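Local coordinates for structural protein ORF131 (Acidianus two-tailed virus, PDB 3FAJ) that is a structural protein of the virion, belongs to the viral ORF131/RIP family and probably binds DNA, at residues A[48-51]-A[52-56]; A[76-79]-A[80-84]; A[103-106]-A[107-111]. One frame throughout, in Å; residues are numbered along the deposited sequence. Where two conformers were deposited one is given.

Contact 1 of 3, residues A[48-51]-A[52-56]; sequences GYPE and VTLKL
V52 N reaches back to G48 O (2.9 Å) and L54 N to P50 O (3.0 Å), so a turn that passes through the cis peptide bond before P50 runs directly into the first turn of helix 51-66, with P50 at the N-cap position. A proline has no side-chain acceptor to offer a helix start; here its carbonyl oxygen takes two bonds. L54 N comes in almost end-on to the P50 carbonyl, while the T53 hydroxyl arrives more from the flank, OG1 lying 3.1 Å from P50 O at a C=O...donor angle of 122°. T53 can do this because OG1 sits between its backbone N and carbonyl carbon (chi1 49°), turned back over the turn. The same hydroxyl stands obliquely beside the Y49 ring, with CE1 3.6 Å from T53 OG1. V52 CG1 lies at the edge of that ring, close to its plane, and P50 CB covers one face over the centre. P50 and L54 run alongside each other, P50 CG 3.9 Å from L54 CD1.

The other side of the turn is ionic. E51 and K55, one helical turn apart, extend in the same direction and join in a salt bridge, E51 OE2 to K55 NZ 2.9 Å. The other carboxylate oxygen, E51 OE1, accepts from G48 N at 3.0 Å. The carboxylate therefore spans the start of the turn and the helix, with a partner on each oxygen, which should restrict its rotation.

Y49 pairs through its backbone with Q99, in the two-stranded antiparallel sheet of 48-49 and 99-100. The Y49 side chain touches M86 of helix 69-86, T53 touches I82 and S83 of that helix, and V52 packs against F42 of helix 31-43.

Contact 2 of 3, residues A[76-79]-A[80-84]; sequences HAIV and KMISD
V79 O is gripped twice by S83: the backbone N lies 2.9 Å from V79 O, nearly in line with the carbonyl bond, and OG lies 2.8 Å from V79 O but well above the carbonyl plane, 42° out of it. The hydroxyl doubles the ordinary helical bond by folding back onto the preceding turn, OG standing beside its own backbone N (chi1 -58°). S83 was modelled in two conformers, so the OG bond belongs to one of them and is less sure than the backbone bond.

Apolar side chains line another face of the helix. M81 bends at its last torsion (chi3 -93°), which brings CE back over the preceding turn: this methyl is 4.0 Å from I78 CG1 and 4.2 Å from A77 CB, and it also approaches A77 O. I78 and I82 lie side by side and point the same way, CG2 of I78 meeting CD1 of I82 at 3.9 Å.

Other helices pack this run of helix 69-86 on part of its surface, while K80 and D84 are exposed. I78 packs on Y115, A118 and L122 of helix 113-123 and on L39 of helix 31-43, I82 touches F42 of helix 31-43, and H76, itself exposed, touches E60 of helix 51-66.

Contact 3 of 3, residues A[103-106]-A[107-111]; sequences GEVI and AQVTS
Two donors of T110 converge on I106 O, and these polar bonds come from opposite faces of the carbonyl plane: the backbone N at 3.0 Å from I106 O and the hydroxyl OG1 at 2.8 Å from I106 O. With OG1 between the backbone N and carbonyl carbon of T110 (chi1 59°), the hydroxyl turns back to the previous turn and reinforces the regular helical bond. The other backbone bonds between the two segments follow the same i to i+4 pattern, with A107 N, Q108 N and V109 N donating to G103 O, E104 O and V105 O; the V109 N-H is the straightest of them at 171°.

The apolar contacts repeat at the same spacing. V105 and V109 point the same way from successive turns, V105 CG1 4.1 Å from V109 CG2, and I106 CG2 lies 4.1 Å from T110 CG2 where those two branched side chains run alongside each other.

In the fold, V105 and V109 touch A85 of helix 69-86, and V109 also packs on F42 of helix 31-43. In the conformer described, E104 OE1 is hydrogen-bonded to Y89 OH, and Q116 NE2 donates to T110 O, joining helix 103-111 to helix 113-123.

From the N terminus the three contacts follow in series, none nested in or crossing another, and each is local: contact 1 closes the turn that leads from strand 48-49 into helix 51-66, while contacts 2 and 3 lie within helix 69-86 and helix 103-111. Contact 2 is the common neighbour. On contact 1 it packs through L56 CB and V79 CG2, 3.5 Å apart, and through L56 CD1 and I82 CD1, 4.0 Å apart, in the seam between two helices consecutive in the chain. Toward contact 3 it offers I82 CG1, 4.2 Å from V109 CG1. Contacts 1 and 3 do not touch, their nearest atoms about 7 Å apart; F42 of helix 31-43 packs against all three.

Contact 1 of 3, residues A[48-51]-A[52-56]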
# COMPACT_ATOMS: atom_id res chain seq x y z
N GLY A 48 -3.77 11.70 -3.48
CA GLY A 48 -3.23 12.07 -4.76
C GLY A 48 -1.91 11.36 -4.97
O GLY A 48 -1.51 10.50 -4.16
N TYR A 49 -1.27 11.70 -6.08
CA TYR A 49 0.05 11.18 -6.38
C TYR A 49 0.97 12.39 -6.42
O TYR A 49 0.62 13.40 -7.01
CB TYR A 49 0.07 10.46 -7.73
CG TYR A 49 1.41 9.83 -8.06
CD1 TYR A 49 1.76 8.57 -7.54
CD2 TYR A 49 2.33 10.48 -8.89
CE1 TYR A 49 3.00 7.99 -7.85
CE2 TYR A 49 3.57 9.89 -9.20
CZ TYR A 49 3.88 8.64 -8.67
OH TYR A 49 5.10 8.05 -8.95
N PRO A 50 2.15 12.27 -5.80
CA PRO A 50 2.78 11.11 -5.15
C PRO A 50 2.42 10.84 -3.68
O PRO A 50 3.03 9.97 -3.08
CB PRO A 50 4.27 11.44 -5.25
CG PRO A 50 4.30 12.91 -5.08
CD PRO A 50 3.06 13.43 -5.81
N GLU A 51 1.46 11.57 -3.11
CA GLU A 51 1.06 11.35 -1.70
C GLU A 51 0.89 9.87 -1.36
O GLU A 51 1.41 9.41 -0.33
CB GLU A 51 -0.25 12.10 -1.37
CG GLU A 51 -0.88 11.74 -0.01
CD GLU A 51 -2.23 12.41 0.24
OE1 GLU A 51 -2.94 12.75 -0.74
OE2 GLU A 51 -2.59 12.61 1.42
N VAL A 52 0.21 9.14 -2.22
CA VAL A 52 -0.08 7.74 -1.92
C VAL A 52 1.20 6.94 -1.78
O VAL A 52 1.33 6.18 -0.81
CB VAL A 52 -1.06 7.09 -2.94
CG1 VAL A 52 -0.54 7.15 -4.38
CG2 VAL A 52 -1.38 5.61 -2.52
N THR A 53 2.15 7.10 -2.72
CA THR A 53 3.36 6.27 -2.65
C THR A 53 4.33 6.71 -1.56
O THR A 53 5.00 5.86 -0.97
CB THR A 53 4.07 6.17 -3.99
OG1 THR A 53 4.22 7.48 -4.53
CG2 THR A 53 3.24 5.28 -4.94
N LEU A 54 4.38 8.01 -1.28
CA LEU A 54 5.24 8.51 -0.20
C LEU A 54 4.73 7.97 1.15
O LEU A 54 5.53 7.54 1.99
CB LEU A 54 5.23 10.04 -0.18
CG LEU A 54 5.91 10.71 -1.39
CD1 LEU A 54 5.54 12.19 -1.45
CD2 LEU A 54 7.43 10.52 -1.34
N LYS A 55 3.41 7.98 1.33
CA LYS A 55 2.80 7.46 2.55
C LYS A 55 3.00 5.94 2.68
O LYS A 55 3.32 5.47 3.79
CB LYS A 55 1.31 7.81 2.63
CG LYS A 55 1.04 9.28 2.88
CD LYS A 55 -0.44 9.52 3.07
CE LYS A 55 -0.67 10.88 3.72
NZ LYS A 55 -2.13 11.16 3.93
N LEU A 56 2.79 5.19 1.59
CA LEU A 56 3.04 3.74 1.61
C LEU A 56 4.51 3.47 1.92
O LEU A 56 4.82 2.56 2.68
CB LEU A 56 2.67 3.08 0.29
CG LEU A 56 1.16 2.99 0.03
CD1 LEU A 56 0.91 2.54 -1.43
CD2 LEU A 56 0.45 2.04 1.07

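Contact 2 of 3, residues A[76-79]-A[80-84]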
# COMPACT_ATOMS: atom_id res chain seq x y z
N HIS A 76 6.08 -2.79 -0.82
CA HIS A 76 6.99 -2.47 -1.91
C HIS A 76 6.37 -2.85 -3.26
O HIS A 76 6.45 -2.07 -4.23
CB HIS A 76 8.33 -3.16 -1.69
CG HIS A 76 9.41 -2.69 -2.61
ND1 HIS A 76 9.67 -3.30 -3.82
CD2 HIS A 76 10.30 -1.68 -2.49
CE1 HIS A 76 10.68 -2.68 -4.41
NE2 HIS A 76 11.08 -1.70 -3.62
N ALA A 77 5.75 -4.03 -3.33
CA ALA A 77 5.14 -4.51 -4.59
C ALA A 77 4.02 -3.57 -5.03
O ALA A 77 3.93 -3.23 -6.22
CB ALA A 77 4.62 -5.97 -4.45
N ILE A 78 3.20 -3.13 -4.08
CA ILE A 78 2.09 -2.22 -4.37
C ILE A 78 2.61 -0.85 -4.84
O ILE A 78 2.10 -0.29 -5.82
CB ILE A 78 1.13 -2.09 -3.18
CG1 ILE A 78 0.41 -3.45 -2.98
CG2 ILE A 78 0.10 -0.97 -3.43
CD1 ILE A 78 -0.33 -3.55 -1.61
N VAL A 79 3.62 -0.33 -4.15
CA VAL A 79 4.22 0.95 -4.53
C VAL A 79 4.69 0.90 -5.98
O VAL A 79 4.44 1.83 -6.76
CB VAL A 79 5.35 1.39 -3.56
CG1 VAL A 79 6.14 2.59 -4.13
CG2 VAL A 79 4.75 1.72 -2.17
N LYS A 80 5.38 -0.18 -6.35
CA LYS A 80 5.84 -0.37 -7.73
C LYS A 80 4.68 -0.34 -8.73
O LYS A 80 4.75 0.29 -9.80
CB LYS A 80 6.60 -1.68 -7.84
CG LYS A 80 7.23 -1.93 -9.21
CD LYS A 80 8.45 -2.84 -9.13
CE LYS A 80 8.18 -4.15 -8.40
NZ LYS A 80 9.20 -5.19 -8.81
N MET A 81 3.59 -1.03 -8.38
CA MET A 81 2.44 -1.12 -9.28
C MET A 81 1.82 0.25 -9.48
O MET A 81 1.51 0.63 -10.61
CB MET A 81 1.38 -2.10 -8.73
CG MET A 81 1.79 -3.55 -8.94
SD MET A 81 0.53 -4.65 -8.26
CE MET A 81 1.11 -4.98 -6.60
N ILE A 82 1.66 1.00 -8.40
CA ILE A 82 1.05 2.34 -8.50
C ILE A 82 1.96 3.30 -9.28
O ILE A 82 1.51 4.01 -10.17
CB ILE A 82 0.70 2.91 -7.11
CG1 ILE A 82 -0.37 2.04 -6.44
CG2 ILE A 82 0.20 4.38 -7.26
CD1 ILE A 82 -0.75 2.48 -5.06
N SER A 83 3.26 3.29 -8.95
CA SER A 83 4.25 4.12 -9.65
C SER A 83 4.25 3.86 -11.15
O SER A 83 4.27 4.79 -11.95
CB SER A 83 5.66 3.86 -9.09
OG SER A 83 5.69 4.12 -7.70
N ASP A 84 4.23 2.58 -11.51
CA ASP A 84 4.26 2.17 -12.91
C ASP A 84 3.01 2.62 -13.65
O ASP A 84 3.11 3.07 -14.80
CB ASP A 84 4.42 0.65 -13.03
CG ASP A 84 5.82 0.16 -12.65
OD1 ASP A 84 6.76 0.98 -12.49
OD2 ASP A 84 5.97 -1.08 -12.52

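Contact 3 of 3, residues A[103-106]-A[107-111]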
# COMPACT_ATOMS: atom_id res chain seq x y z
N GLY A 103 -9.06 8.10 -12.60
CA GLY A 103 -9.96 6.94 -12.43
C GLY A 103 -9.47 5.68 -13.13
O GLY A 103 -9.57 4.57 -12.59
N GLU A 104 -8.92 5.86 -14.34
CA GLU A 104 -8.34 4.76 -15.11
C GLU A 104 -7.23 4.03 -14.35
O GLU A 104 -7.13 2.79 -14.42
CB GLU A 104 -7.83 5.28 -16.47
CG GLU A 104 -8.94 5.73 -17.42
CD GLU A 104 -8.48 6.66 -18.55
OE1 GLU A 104 -7.39 7.27 -18.46
OE2 GLU A 104 -9.23 6.80 -19.53
N VAL A 105 -6.40 4.78 -13.62
CA VAL A 105 -5.33 4.20 -12.82
C VAL A 105 -5.88 3.42 -11.61
O VAL A 105 -5.43 2.31 -11.30
CB VAL A 105 -4.33 5.26 -12.34
CG1 VAL A 105 -3.39 4.67 -11.26
CG2 VAL A 105 -3.53 5.75 -13.50
N ILE A 106 -6.85 4.00 -10.93
CA ILE A 106 -7.49 3.27 -9.82
C ILE A 106 -8.08 1.95 -10.31
O ILE A 106 -7.89 0.92 -9.68
CB ILE A 106 -8.54 4.15 -9.10
CG1 ILE A 106 -7.87 5.39 -8.51
CG2 ILE A 106 -9.31 3.33 -8.03
CD1 ILE A 106 -8.85 6.38 -7.89
N ALA A 107 -8.78 2.00 -11.45
CA ALA A 107 -9.38 0.81 -12.05
C ALA A 107 -8.32 -0.24 -12.41
O ALA A 107 -8.48 -1.42 -12.11
CB ALA A 107 -10.20 1.20 -13.28
N GLN A 108 -7.24 0.21 -13.06
CA GLN A 108 -6.18 -0.72 -13.51
C GLN A 108 -5.54 -1.40 -12.30
O GLN A 108 -5.44 -2.64 -12.25
CB GLN A 108 -5.13 0.05 -14.30
CG GLN A 108 -3.93 -0.76 -14.73
CD GLN A 108 -2.89 0.09 -15.43
OE1 GLN A 108 -3.20 1.14 -15.99
NE2 GLN A 108 -1.64 -0.37 -15.41
N VAL A 109 -5.14 -0.60 -11.32
CA VAL A 109 -4.47 -1.13 -10.12
C VAL A 109 -5.36 -2.09 -9.33
O VAL A 109 -4.96 -3.22 -9.01
CB VAL A 109 -3.90 0.01 -9.23
CG1 VAL A 109 -3.32 -0.54 -7.93
CG2 VAL A 109 -2.81 0.78 -10.00
N THR A 110 -6.59 -1.67 -9.04
CA THR A 110 -7.50 -2.48 -8.22
C THR A 110 -7.92 -3.78 -8.92
O THR A 110 -8.26 -4.76 -8.25
CB THR A 110 -8.74 -1.69 -7.76
OG1 THR A 110 -9.46 -1.20 -8.88
CG2 THR A 110 -8.33 -0.50 -6.89
N SER A 111 -7.85 -3.78 -10.25
CA SER A 111 -8.17 -4.97 -11.06
C SER A 111 -7.00 -5.94 -11.20
O SER A 111 -7.17 -7.06 -11.69
CB SER A 111 -8.63 -4.54 -12.46
OG SER A 111 -9.92 -3.98 -12.43